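Local coordinates for protein periplasmic beta-glucosidase (Pseudomonas aeruginosa, PDB 6R5T) that probably hydrolyses terminal, non-reducing beta-D-glucosyl residues of beta-glucosides in the periplasm, with release of beta-D-glucose, at residues His76-Ala81 and Asp117-Ser122; His82-Ile87 and Leu112-Asp117; Leu25-Ala30 and Ala48-Val53; Met121-Met126 and Met172-His177. The protein carries 1 engineered substitution. All coordinates share one frame; numbering follows the deposited sequence. Where two conformers were deposited one is given.

From the N terminus, contact 3 closes first: it pairs strands 24-26 and 48-50 round helix 34-42. The chain then adds strand 75-78, whose A77 bonds through its backbone to I49 and N51 and so joins contact 3 to contact 1. Contact 1 closes the longer loop up to strand 121-122, and contact 2 is nested inside that loop, tying the connection after strand 75-78 to the last turn of helix 100-116; the two share D117. Contact 4 starts where contact 1 ends, on M121 and S122, and closes the next loop at strand 172-178. Contacts 1, 3 and 4 thus run across neighbouring parallel strands of one barrel-like domain.

Contact 1 (His76-Ala81 and Asp117-Ser122). With BGC (beta-D-glucopyranose), chain C.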
loop_
_atom_site.group_PDB
_atom_site.type_symbol
_atom_site.label_atom_id
_atom_site.label_comp_id
_atom_site.label_asym_id
_atom_site.label_seq_id
_atom_site.Cartn_x
_atom_site.Cartn_y
_atom_site.Cartn_z
ATOM N N HIS A 76 29.093 12.680 22.312
ATOM C CA HIS A 76 28.326 13.721 21.584
ATOM C C HIS A 76 27.938 13.185 20.217
ATOM O O HIS A 76 28.834 12.719 19.481
ATOM C CB HIS A 76 29.137 15.025 21.450
ATOM C CG HIS A 76 29.197 15.786 22.723
ATOM N ND1 HIS A 76 30.093 15.430 23.726
ATOM C CD2 HIS A 76 28.473 16.845 23.187
ATOM C CE1 HIS A 76 29.868 16.251 24.751
ATOM N NE2 HIS A 76 28.922 17.124 24.446
ATOM N N ALA A 77 26.650 13.262 19.917
ATOM C CA ALA A 77 26.112 12.736 18.652
ATOM C C ALA A 77 25.455 13.835 17.836
ATOM O O ALA A 77 25.018 14.862 18.368
ATOM C CB ALA A 77 25.173 11.586 18.956
ATOM N N TYR A 78 25.308 13.524 16.548
ATOM C CA TYR A 78 24.586 14.390 15.589
ATOM C C TYR A 78 24.104 13.563 14.407
ATOM O O TYR A 78 24.496 12.438 14.230
ATOM C CB TYR A 78 25.512 15.502 15.167
ATOM C CG TYR A 78 24.919 16.698 14.467
ATOM C CD1 TYR A 78 23.745 17.291 14.893
ATOM C CD2 TYR A 78 25.587 17.250 13.392
ATOM C CE1 TYR A 78 23.230 18.415 14.269
ATOM C CE2 TYR A 78 25.097 18.394 12.770
ATOM C CZ TYR A 78 23.923 18.970 13.222
ATOM O OH TYR A 78 23.439 20.111 12.644
ATOM N N ASP A 79 23.211 14.157 13.642
ATOM C CA ASP A 79 22.576 13.592 12.416
ATOM C C ASP A 79 23.468 13.996 11.233
ATOM O O ASP A 79 23.125 14.879 10.477
ATOM C CB ASP A 79 21.138 14.085 12.331
ATOM C CG ASP A 79 20.195 13.372 13.291
ATOM O OD1 ASP A 79 20.106 12.117 13.180
ATOM O OD2 ASP A 79 19.516 14.044 14.111
ATOM N N VAL A 80 24.602 13.341 11.111
ATOM C CA VAL A 80 25.532 13.500 9.987
ATOM C C VAL A 80 25.123 12.446 8.965
ATOM O O VAL A 80 25.545 11.326 9.035
ATOM C CB VAL A 80 26.989 13.410 10.440
ATOM C CG1 VAL A 80 27.890 13.592 9.282
ATOM C CG2 VAL A 80 27.312 14.454 11.485
ATOM N N ALA A 81 24.154 12.807 8.147
ATOM C CA ALA A 81 23.452 11.863 7.245
ATOM C C ALA A 81 24.162 11.766 5.892
ATOM O O ALA A 81 24.318 10.661 5.389
ATOM C CB ALA A 81 22.036 12.352 7.095
ATOM N N ASP A 117 35.123 18.574 14.659
ATOM C CA ASP A 117 34.332 19.502 15.485
ATOM C C ASP A 117 34.046 18.905 16.871
ATOM O O ASP A 117 33.378 19.605 17.638
ATOM C CB ASP A 117 33.032 19.904 14.788
ATOM C CG ASP A 117 33.258 20.809 13.579
ATOM O OD1 ASP A 117 34.356 21.469 13.500
ATOM O OD2 ASP A 117 32.335 20.922 12.744
ATOM N N GLY A 118 34.543 17.688 17.162
ATOM C CA GLY A 118 34.389 17.099 18.502
ATOM C C GLY A 118 33.288 16.070 18.607
ATOM O O GLY A 118 33.117 15.467 19.688
ATOM N N LEU A 119 32.555 15.808 17.523
ATOM C CA LEU A 119 31.535 14.733 17.593
ATOM C C LEU A 119 32.127 13.328 17.610
ATOM O O LEU A 119 33.096 13.033 16.911
ATOM C CB LEU A 119 30.596 14.896 16.388
ATOM C CG LEU A 119 29.721 16.138 16.498
ATOM C CD1 LEU A 119 29.196 16.529 15.110
ATOM C CD2 LEU A 119 28.592 15.968 17.522
ATOM N N ASP A 120 31.474 12.411 18.343
ATOM C CA ASP A 120 31.896 11.015 18.487
ATOM C C ASP A 120 30.992 10.059 17.708
ATOM O O ASP A 120 31.370 8.911 17.556
ATOM C CB ASP A 120 31.793 10.553 19.937
ATOM C CG ASP A 120 32.510 11.429 20.941
ATOM O OD1 ASP A 120 33.759 11.552 20.787
ATOM O OD2 ASP A 120 31.833 12.078 21.762
ATOM N N MET A 121 29.786 10.494 17.333
ATOM C CA MET A 121 28.754 9.551 16.838
ATOM C C MET A 121 27.837 10.265 15.839
ATOM O O MET A 121 27.475 11.423 16.036
ATOM C CB MET A 121 27.934 8.989 17.988
ATOM C CG MET A 121 26.787 8.095 17.500
ATOM S SD MET A 121 25.694 7.557 18.854
ATOM C CE MET A 121 26.763 6.391 19.658
ATOM N N SER A 122 27.487 9.548 14.786
ATOM C CA SER A 122 26.391 9.980 13.902
ATOM C C SER A 122 25.230 8.999 13.996
ATOM O O SER A 122 25.442 7.789 13.964
ATOM C CB SER A 122 26.840 10.118 12.475
ATOM O OG SER A 122 25.729 10.594 11.686
HETATM C C2 BGC C . 17.220 11.219 13.872
HETATM C C3 BGC C . 16.758 11.807 15.221
HETATM C C4 BGC C . 15.460 12.602 14.912
HETATM C C5 BGC C . 14.441 11.586 14.366
HETATM C C6 BGC C . 13.132 12.225 13.960
HETATM C C1 BGC C . 16.100 10.346 13.294
HETATM O O1 BGC C . 16.570 9.967 12.038
HETATM O O2 BGC C . 18.399 10.426 13.953
HETATM O O3 BGC C . 17.767 12.720 15.699
HETATM O O4 BGC C . 14.987 13.160 16.149
HETATM O O5 BGC C . 14.908 11.111 13.138
HETATM O O6 BGC C . 12.224 11.219 13.496
HETATM O O HOH W 1 32.541 13.905 23.522
#
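The tightly packed part is a short pairing of adjacent parallel strands in the TIM-barrel-like domain, A77 opposite M121 and Y78 opposite S122. The small methyl of A77 fits beside M121 on their shared face, CB to CB 3.9 Å, with F123 also packed on it; the methionine, CG anti to the backbone N (chi1 176°), carries its sulfur away. L119 CD1 crosses obliquely against Y78 CB. Y78 N donates in the carbonyl plane to M121 O at 3.1 Å. H76 O is held by D120 N at 2.9 Å and, weakly, by M121 N. D120 also reaches back with its carboxylate, CG beside its own N (chi1 -53°), so that the anti lone pair of OD2 takes H76 N at 2.9 Å. Past the strand, S122 OG donates to V80 O at 2.8 Å from above the carbonyl plane. G118, with phi 101°, ends the preceding helix in a Schellman motif, a conformation natural to glycine.

The looser side is small: a water donates to D120 OD2 at 2.6 Å and also meets H76 ND1, and the partly exposed Y78 ring leads away. D79, just past strand 75-78, faces the sugar pocket, its two oxygens each accepting one of two adjacent hydroxyls: OD1 takes BGC O2 at 2.5 Å and OD2 takes BGC O3 at 2.7 Å. Strand 48-50 flanks strand 75-78 on its other side; helix 55-65 packs on H76 and L119, helix 100-116 on V80 and L119.

Contact 2 (His82-Ile87 and Leu112-Asp117); sequences HGHRTI and LEASAD
The imidazole of H84 carries the CA of A114 over one face, 3.9 Å from the ring centroid in a CH-pi contact, and D117 at its edge. The guanidinium of R85 has E113 OE1 over one face, offset toward the rim, and D117 OD2 at its edge. That oxygen is gripped twice: R85 NE donates to the syn lone pair of D117 OD2, which lies almost in the guanidinium plane, at 2.8 Å in a salt bridge, and H84 NE2 donates, in a bent bond (135°), to the anti lone pair of D117 OD2 at 2.8 Å. A bend at chi3 (-79°) lets R85 NH2 hydrogen-bond to E113 O at 3.2 Å from above the carbonyl plane, where a cation at the end of a helix could offset the helix dipole.

E113 is extended beyond CG, so its carboxylate reaches the loop backbone. E113 OE1 accepts T86 N at 2.8 Å in a nearly straight bond (178°), R85 N at 3.0 Å and a water that also bridges H84 N and T86 O; OE2 takes T86 OG1. With so many donors, both carboxylates are probably ionised despite burial. The contact lies within a beta-alpha-beta crossover of the TIM-barrel-like domain, strand 75-78 to helix 100-116 to strand 121-122, and bonds the loop after the first strand to the helix end.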
loop_
_atom_site.group_PDB
_atom_site.type_symbol
_atom_site.label_atom_id
_atom_site.label_comp_id
_atom_site.label_asym_id
_atom_site.label_seq_id
_atom_site.Cartn_x
_atom_site.Cartn_y
_atom_site.Cartn_z
ATOM N N HIS A 82 24.521 12.907 5.291
ATOM C CA HIS A 82 25.173 12.964 3.965
ATOM C C HIS A 82 26.128 14.153 3.960
ATOM O O HIS A 82 26.149 14.897 2.981
ATOM C CB HIS A 82 24.141 13.015 2.826
ATOM C CG HIS A 82 23.186 14.148 2.863
ATOM N ND1 HIS A 82 23.328 15.253 2.073
ATOM C CD2 HIS A 82 22.080 14.352 3.596
ATOM C CE1 HIS A 82 22.334 16.098 2.315
ATOM N NE2 HIS A 82 21.568 15.585 3.275
ATOM N N GLY A 83 26.863 14.310 5.062
ATOM C CA GLY A 83 27.781 15.453 5.192
ATOM C C GLY A 83 27.615 16.101 6.515
ATOM O O GLY A 83 26.507 16.101 7.068
ATOM N N HIS A 84 28.699 16.695 7.024
ATOM C CA HIS A 84 28.667 17.494 8.251
ATOM C C HIS A 84 28.619 18.980 7.947
ATOM O O HIS A 84 27.596 19.583 8.120
ATOM C CB HIS A 84 29.827 17.061 9.164
ATOM C CG HIS A 84 29.829 17.851 10.409
ATOM N ND1 HIS A 84 28.740 17.880 11.218
ATOM C CD2 HIS A 84 30.751 18.683 10.953
ATOM C CE1 HIS A 84 28.975 18.675 12.251
ATOM N NE2 HIS A 84 30.200 19.190 12.119
ATOM N N ARG A 85 29.708 19.533 7.421
ATOM C CA ARG A 85 29.751 20.939 6.947
ATOM C C ARG A 85 29.834 20.972 5.427
ATOM O O ARG A 85 29.108 21.786 4.849
ATOM C CB ARG A 85 30.930 21.695 7.586
ATOM C CG ARG A 85 30.685 22.109 9.021
ATOM C CD ARG A 85 31.885 22.787 9.719
ATOM N NE ARG A 85 32.853 21.792 10.139
ATOM C CZ ARG A 85 33.922 21.399 9.478
ATOM N NH1 ARG A 85 34.261 21.966 8.329
ATOM N NH2 ARG A 85 34.654 20.389 9.922
ATOM N N THR A 86 30.637 20.103 4.827
ATOM C CA THR A 86 30.627 19.920 3.366
ATOM C C THR A 86 29.508 18.908 3.080
ATOM O O THR A 86 29.634 17.746 3.470
ATOM C CB THR A 86 31.943 19.431 2.796
ATOM O OG1 THR A 86 33.002 20.280 3.228
ATOM C CG2 THR A 86 31.883 19.392 1.307
ATOM N N ILE A 87 28.437 19.382 2.468
ATOM C CA ILE A 87 27.262 18.502 2.241
ATOM C C ILE A 87 27.390 17.821 0.884
ATOM O O ILE A 87 27.532 18.458 -0.152
ATOM C CB ILE A 87 25.976 19.301 2.418
ATOM C CG1 ILE A 87 25.956 20.047 3.762
ATOM C CG2 ILE A 87 24.793 18.368 2.252
ATOM C CD1 ILE A 87 26.357 19.193 4.974
ATOM N N LEU A 112 35.417 12.645 9.212
ATOM C CA LEU A 112 36.610 13.537 9.394
ATOM C C LEU A 112 36.116 14.895 9.871
ATOM O O LEU A 112 36.602 15.440 10.894
ATOM C CB LEU A 112 37.340 13.662 8.047
ATOM C CG LEU A 112 38.626 14.486 8.045
ATOM C CD1 LEU A 112 39.478 14.128 6.817
ATOM C CD2 LEU A 112 38.305 15.967 8.052
ATOM N N GLU A 113 35.137 15.490 9.178
ATOM C CA GLU A 113 34.648 16.829 9.536
ATOM C C GLU A 113 33.884 16.839 10.871
ATOM O O GLU A 113 34.002 17.789 11.640
ATOM C CB GLU A 113 33.765 17.422 8.446
ATOM C CG GLU A 113 34.508 17.748 7.159
ATOM C CD GLU A 113 33.638 18.474 6.186
ATOM O OE1 GLU A 113 32.358 18.521 6.407
ATOM O OE2 GLU A 113 34.191 19.023 5.205
ATOM N N ALA A 114 33.097 15.800 11.173
ATOM C CA ALA A 114 32.290 15.792 12.400
ATOM C C ALA A 114 33.218 15.606 13.624
ATOM O O ALA A 114 33.072 16.360 14.599
ATOM C CB ALA A 114 31.228 14.713 12.292
ATOM N N SER A 115 34.151 14.670 13.512
ATOM C CA SER A 115 35.143 14.387 14.594
ATOM C C SER A 115 36.059 15.616 14.730
ATOM O O SER A 115 36.431 15.962 15.888
ATOM C CB SER A 115 35.885 13.104 14.324
ATOM O OG SER A 115 36.670 13.179 13.114
ATOM N N ALA A 116 36.321 16.340 13.640
ATOM C CA ALA A 116 37.145 17.581 13.694
ATOM C C ALA A 116 36.449 18.636 14.535
ATOM O O ALA A 116 37.142 19.517 15.104
ATOM C CB ALA A 116 37.435 18.131 12.302
ATOM N N ASP A 117 35.123 18.574 14.659
ATOM C CA ASP A 117 34.332 19.502 15.485
ATOM C C ASP A 117 34.046 18.905 16.871
ATOM O O ASP A 117 33.378 19.605 17.638
ATOM C CB ASP A 117 33.032 19.904 14.788
ATOM C CG ASP A 117 33.258 20.809 13.579
ATOM O OD1 ASP A 117 34.356 21.469 13.500
ATOM O OD2 ASP A 117 32.335 20.922 12.744
HETATM O O HOH W 2 31.075 16.453 5.343
#

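Contact 3 (Leu25-Ala30 and Ala48-Val53). With GAL (beta-D-galactopyranose), chain B.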
loop_
_atom_site.group_PDB
_atom_site.type_symbol
_atom_site.label_atom_id
_atom_site.label_comp_id
_atom_site.label_asym_id
_atom_site.label_seq_id
_atom_site.Cartn_x
_atom_site.Cartn_y
_atom_site.Cartn_z
ATOM N N LEU A 25 20.129 10.529 27.222
ATOM C CA LEU A 25 20.642 11.223 26.030
ATOM C C LEU A 25 19.768 12.448 25.797
ATOM O O LEU A 25 18.566 12.287 25.614
ATOM C CB LEU A 25 20.555 10.250 24.863
ATOM C CG LEU A 25 20.760 10.835 23.479
ATOM C CD1 LEU A 25 22.141 11.411 23.349
ATOM C CD2 LEU A 25 20.542 9.730 22.417
ATOM N N VAL A 26 20.361 13.630 25.825
ATOM C CA VAL A 26 19.569 14.883 25.777
ATOM C C VAL A 26 20.218 15.893 24.845
ATOM O O VAL A 26 21.396 15.797 24.550
ATOM C CB VAL A 26 19.391 15.492 27.178
ATOM C CG1 VAL A 26 18.459 14.671 28.019
ATOM C CG2 VAL A 26 20.727 15.657 27.861
ATOM N N SER A 27 19.412 16.869 24.436
ATOM C CA SER A 27 19.875 18.020 23.624
ATOM C C SER A 27 19.524 19.297 24.385
ATOM O O SER A 27 18.497 19.316 25.066
ATOM C CB SER A 27 19.234 18.050 22.271
ATOM O OG SER A 27 17.822 18.050 22.388
ATOM N N VAL A 28 20.271 20.348 24.134
ATOM C CA VAL A 28 19.911 21.706 24.624
ATOM C C VAL A 28 18.647 22.133 23.884
ATOM O O VAL A 28 18.594 22.017 22.650
ATOM C CB VAL A 28 21.032 22.710 24.429
ATOM C CG1 VAL A 28 20.602 24.090 24.896
ATOM C CG2 VAL A 28 22.266 22.277 25.148
ATOM N N GLY A 29 17.664 22.585 24.620
ATOM C CA GLY A 29 16.378 22.990 24.033
ATOM C C GLY A 29 15.464 23.573 25.083
ATOM O O GLY A 29 15.841 23.668 26.252
ATOM N N ALA A 30 14.235 23.861 24.703
ATOM C CA ALA A 30 13.212 24.364 25.641
ATOM C C ALA A 30 13.048 23.360 26.787
ATOM O O ALA A 30 12.984 23.801 27.928
ATOM C CB ALA A 30 11.926 24.605 24.905
ATOM N N ALA A 48 24.889 11.277 27.551
ATOM C CA ALA A 48 25.309 11.741 26.233
ATOM C C ALA A 48 24.443 12.885 25.773
ATOM O O ALA A 48 23.356 13.113 26.307
ATOM C CB ALA A 48 25.226 10.582 25.264
ATOM N N ILE A 49 24.983 13.588 24.795
ATOM C CA ILE A 49 24.384 14.816 24.265
ATOM C C ILE A 49 24.185 14.572 22.780
ATOM O O ILE A 49 25.053 13.955 22.149
ATOM C CB ILE A 49 25.325 15.987 24.521
ATOM C CG1 ILE A 49 25.567 16.192 26.013
ATOM C CG2 ILE A 49 24.816 17.261 23.860
ATOM C CD1 ILE A 49 24.380 16.610 26.765
ATOM N N PHE A 50 23.133 15.145 22.232
ATOM C CA PHE A 50 23.050 15.288 20.757
ATOM C C PHE A 50 22.746 16.748 20.426
ATOM O O PHE A 50 22.188 17.471 21.261
ATOM C CB PHE A 50 22.045 14.315 20.152
ATOM C CG PHE A 50 20.595 14.501 20.503
ATOM C CD1 PHE A 50 20.114 14.105 21.739
ATOM C CD2 PHE A 50 19.706 15.079 19.617
ATOM C CE1 PHE A 50 18.797 14.232 22.099
ATOM C CE2 PHE A 50 18.379 15.259 19.994
ATOM C CZ PHE A 50 17.919 14.825 21.214
ATOM N N ASN A 51 23.112 17.118 19.197
ATOM C CA ASN A 51 22.837 18.439 18.572
ATOM C C ASN A 51 23.724 19.550 19.138
ATOM O O ASN A 51 23.450 20.702 18.788
ATOM C CB ASN A 51 21.357 18.801 18.689
ATOM C CG ASN A 51 20.459 18.082 17.698
ATOM O OD1 ASN A 51 20.942 17.397 16.809
ATOM N ND2 ASN A 51 19.154 18.183 17.901
ATOM N N THR A 52 24.798 19.242 19.879
ATOM C CA THR A 52 25.866 20.232 20.204
ATOM C C THR A 52 27.066 19.887 19.330
ATOM O O THR A 52 27.538 18.757 19.422
ATOM C CB THR A 52 26.199 20.194 21.707
ATOM O OG1 THR A 52 25.048 20.679 22.389
ATOM C CG2 THR A 52 27.438 20.966 22.050
ATOM N N VAL A 53 27.531 20.797 18.461
ATOM C CA VAL A 53 28.316 20.348 17.277
ATOM C C VAL A 53 29.569 21.183 16.988
ATOM O O VAL A 53 30.075 21.093 15.863
ATOM C CB VAL A 53 27.420 20.336 16.022
ATOM C CG1 VAL A 53 26.222 19.412 16.260
ATOM C CG2 VAL A 53 26.981 21.727 15.648
HETATM C C1 GAL B . 14.864 14.586 16.190
HETATM C C2 GAL B . 16.217 15.304 16.016
HETATM C C3 GAL B . 15.972 16.810 16.159
HETATM C C4 GAL B . 14.934 17.235 15.094
HETATM C C5 GAL B . 13.667 16.375 15.274
HETATM C C6 GAL B . 12.646 16.639 14.174
HETATM O O2 GAL B . 17.123 14.837 17.002
HETATM O O3 GAL B . 17.226 17.481 15.916
HETATM O O4 GAL B . 15.568 16.961 13.823
HETATM O O5 GAL B . 13.958 14.937 15.162
HETATM O O6 GAL B . 11.514 15.753 14.356
HETATM O O HOH W 3 22.448 19.978 22.197
#
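L25 opens the contact with its CG anti to the backbone N (chi1 168°), which brings CD1 to the edge of the F50 ring, 3.7 Å from F50 CD1, and against the methyl of A48. V26 carries the strand bonding: V26 N donates to A48 O at 3.1 Å, and V26 O receives F50 N at 3.0 Å. Its CG2 meets I49 CD1 on the face toward helix 34-42, branched side chains filling the layer beneath the helix. These parallel strands, joined through that helix, form the first beta-alpha-beta unit of the TIM-barrel-like domain.

S27 comes next and turns its CB squarely over the centre of the F50 ring, 3.7 Å from the centroid. Serine is small enough for the ring to lie flat against it, and F50 chi1 of 66° sets the phenyl in the crowded position between its N and carbonyl carbon. The same ring passes GAL O2, with F50 CE2 3.3 Å away. Beyond it N51, in a positive-phi conformation (phi 74°) that asparagine tolerates well, gives ND2 to GAL O3 at 2.9 Å. At V28 the chains part, and a water bridges them: it accepts from V28 N at 2.9 Å, donates to F50 O at 2.7 Å and also meets T52 OG1.

Contact 4 (Met121-Met126 and Met172-His177). With BGC (beta-D-glucopyranose), chain C.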
loop_
_atom_site.group_PDB
_atom_site.type_symbol
_atom_site.label_atom_id
_atom_site.label_comp_id
_atom_site.label_asym_id
_atom_site.label_seq_id
_atom_site.Cartn_x
_atom_site.Cartn_y
_atom_site.Cartn_z
ATOM N N MET A 121 29.786 10.494 17.333
ATOM C CA MET A 121 28.754 9.551 16.838
ATOM C C MET A 121 27.837 10.265 15.839
ATOM O O MET A 121 27.475 11.423 16.036
ATOM C CB MET A 121 27.934 8.989 17.988
ATOM C CG MET A 121 26.787 8.095 17.500
ATOM S SD MET A 121 25.694 7.557 18.854
ATOM C CE MET A 121 26.763 6.391 19.658
ATOM N N SER A 122 27.487 9.548 14.786
ATOM C CA SER A 122 26.391 9.980 13.902
ATOM C C SER A 122 25.230 8.999 13.996
ATOM O O SER A 122 25.442 7.789 13.964
ATOM C CB SER A 122 26.840 10.118 12.475
ATOM O OG SER A 122 25.729 10.594 11.686
ATOM N N PHE A 123 24.029 9.564 13.943
ATOM C CA PHE A 123 22.809 8.752 13.732
ATOM C C PHE A 123 22.696 8.497 12.227
ATOM O O PHE A 123 21.941 9.187 11.536
ATOM C CB PHE A 123 21.625 9.508 14.292
ATOM C CG PHE A 123 21.723 9.851 15.759
ATOM C CD1 PHE A 123 22.121 8.921 16.698
ATOM C CD2 PHE A 123 21.377 11.107 16.183
ATOM C CE1 PHE A 123 22.184 9.288 18.037
ATOM C CE2 PHE A 123 21.450 11.467 17.512
ATOM C CZ PHE A 123 21.835 10.540 18.424
ATOM N N SER A 124 23.468 7.565 11.751
ATOM C CA SER A 124 23.684 7.257 10.312
ATOM C C SER A 124 24.463 5.951 10.274
ATOM O O SER A 124 25.192 5.681 11.218
ATOM C CB SER A 124 24.443 8.399 9.662
ATOM O OG SER A 124 24.665 8.254 8.249
ATOM N N PRO A 125 24.366 5.112 9.232
ATOM C CA PRO A 125 23.537 5.348 8.038
ATOM C C PRO A 125 22.055 4.996 8.271
ATOM O O PRO A 125 21.714 4.162 9.080
ATOM C CB PRO A 125 24.140 4.370 7.049
ATOM C CG PRO A 125 24.608 3.221 7.885
ATOM C CD PRO A 125 25.145 3.886 9.129
ATOM N N MET A 126 21.200 5.653 7.505
ATOM C CA MET A 126 19.799 5.239 7.341
ATOM C C MET A 126 19.735 4.196 6.246
ATOM O O MET A 126 20.157 4.486 5.140
ATOM C CB MET A 126 18.957 6.477 6.997
ATOM C CG MET A 126 17.451 6.229 6.965
ATOM S SD MET A 126 16.930 5.502 5.420
ATOM C CE MET A 126 15.193 6.005 5.386
ATOM N N MET A 172 31.463 6.835 15.675
ATOM C CA MET A 172 30.652 5.611 15.769
ATOM C C MET A 172 29.392 5.779 14.912
ATOM O O MET A 172 28.811 6.869 14.871
ATOM C CB MET A 172 30.220 5.357 17.216
ATOM C CG MET A 172 29.360 4.156 17.363
ATOM S SD MET A 172 29.069 3.686 19.126
ATOM C CE MET A 172 30.724 3.152 19.560
ATOM N N ALA A 173 29.018 4.720 14.217
ATOM C CA ALA A 173 27.789 4.683 13.389
ATOM C C ALA A 173 26.669 4.156 14.306
ATOM O O ALA A 173 26.832 3.098 14.933
ATOM C CB ALA A 173 27.949 3.764 12.220
ATOM N N ALA A 174 25.555 4.853 14.362
ATOM C CA ALA A 174 24.299 4.382 14.951
ATOM C C ALA A 174 23.338 4.147 13.762
ATOM O O ALA A 174 22.704 5.074 13.330
ATOM C CB ALA A 174 23.753 5.375 15.956
ATOM N N VAL A 175 23.323 2.915 13.285
ATOM C CA VAL A 175 22.507 2.509 12.109
ATOM C C VAL A 175 21.033 2.714 12.482
ATOM O O VAL A 175 20.608 2.458 13.624
ATOM C CB VAL A 175 22.807 1.092 11.623
ATOM C CG1 VAL A 175 22.549 0.015 12.660
ATOM C CG2 VAL A 175 22.050 0.810 10.335
ATOM N N LYS A 176 20.249 3.164 11.499
ATOM C CA LYS A 176 18.817 3.506 11.781
ATOM C C LYS A 176 18.002 3.157 10.522
ATOM O O LYS A 176 18.589 2.992 9.454
ATOM C CB LYS A 176 18.702 4.976 12.170
ATOM C CG LYS A 176 18.945 5.991 11.066
ATOM C CD LYS A 176 19.007 7.405 11.579
ATOM C CE LYS A 176 19.093 8.456 10.519
ATOM N NZ LYS A 176 19.252 9.790 11.151
ATOM N N HIS A 177 16.688 3.020 10.633
ATOM C CA HIS A 177 15.855 3.079 11.824
ATOM C C HIS A 177 15.358 1.653 12.081
ATOM O O HIS A 177 14.591 1.132 11.272
ATOM C CB HIS A 177 14.680 4.027 11.625
ATOM C CG HIS A 177 15.049 5.425 11.285
ATOM N ND1 HIS A 177 15.173 5.840 9.972
ATOM C CD2 HIS A 177 15.245 6.508 12.079
ATOM C CE1 HIS A 177 15.447 7.147 10.011
ATOM N NE2 HIS A 177 15.522 7.559 11.242
HETATM C C2 BGC C . 17.220 11.219 13.872
HETATM C C3 BGC C . 16.758 11.807 15.221
HETATM C C4 BGC C . 15.460 12.602 14.912
HETATM C C5 BGC C . 14.441 11.586 14.366
HETATM C C6 BGC C . 13.132 12.225 13.960
HETATM C C1 BGC C . 16.100 10.346 13.294
HETATM O O1 BGC C . 16.570 9.967 12.038
HETATM O O2 BGC C . 18.399 10.426 13.953
HETATM O O3 BGC C . 17.767 12.720 15.699
HETATM O O4 BGC C . 14.987 13.160 16.149
HETATM O O5 BGC C . 14.908 11.111 13.138
HETATM O O6 BGC C . 12.224 11.219 13.496
#
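M172 lies side by side with M121, both pointing the same way, and its sulfur packs against the neighbouring methyl, M172 SD to M121 CE 3.6 Å. M172 has CG anti to the backbone N and both chains bend at chi3, so two flexible thioethers fill one face of adjacent parallel strands in the TIM-barrel-like domain. M172 O accepts S122 N at 3.0 Å and S122 O accepts A174 N at 3.0 Å; both donors lie nearly along the C=O axes. Alanine suits both positions that follow: A173 CB fits against S124 O and near P125 CD, and A174 CB meets the edge of the F123 ring, where larger groups would crowd.

The partner chain then leaves the strand. F123 is the centre of an inverse gamma turn and the peptide before P125 is cis, so the register slips by one before P125 O takes K176 N at 3.0 Å. Proline suits the place, since it readily accepts the cis bond.

Past this point the strand reaches the sugar pocket. K176 starts from the crowded position (chi1 70°), with its CG over the centre of the H177 ring, and then runs fully extended. Its ammonium is gripped three ways: K176 NZ donates to F123 O at 2.8 Å, to BGC O1 at 2.8 Å and to BGC O2 at 3.0 Å. Lysine thus spans from strand to ligand, while a longer, weak ion pair with D79 may help steady its charge. H177 follows a second cis peptide; D128 bonds to its ND1, which helps fix the ring's rotation, and H177 NE2 meets BGC O1 at 2.7 Å, with an angle of 165° at the hydrogen.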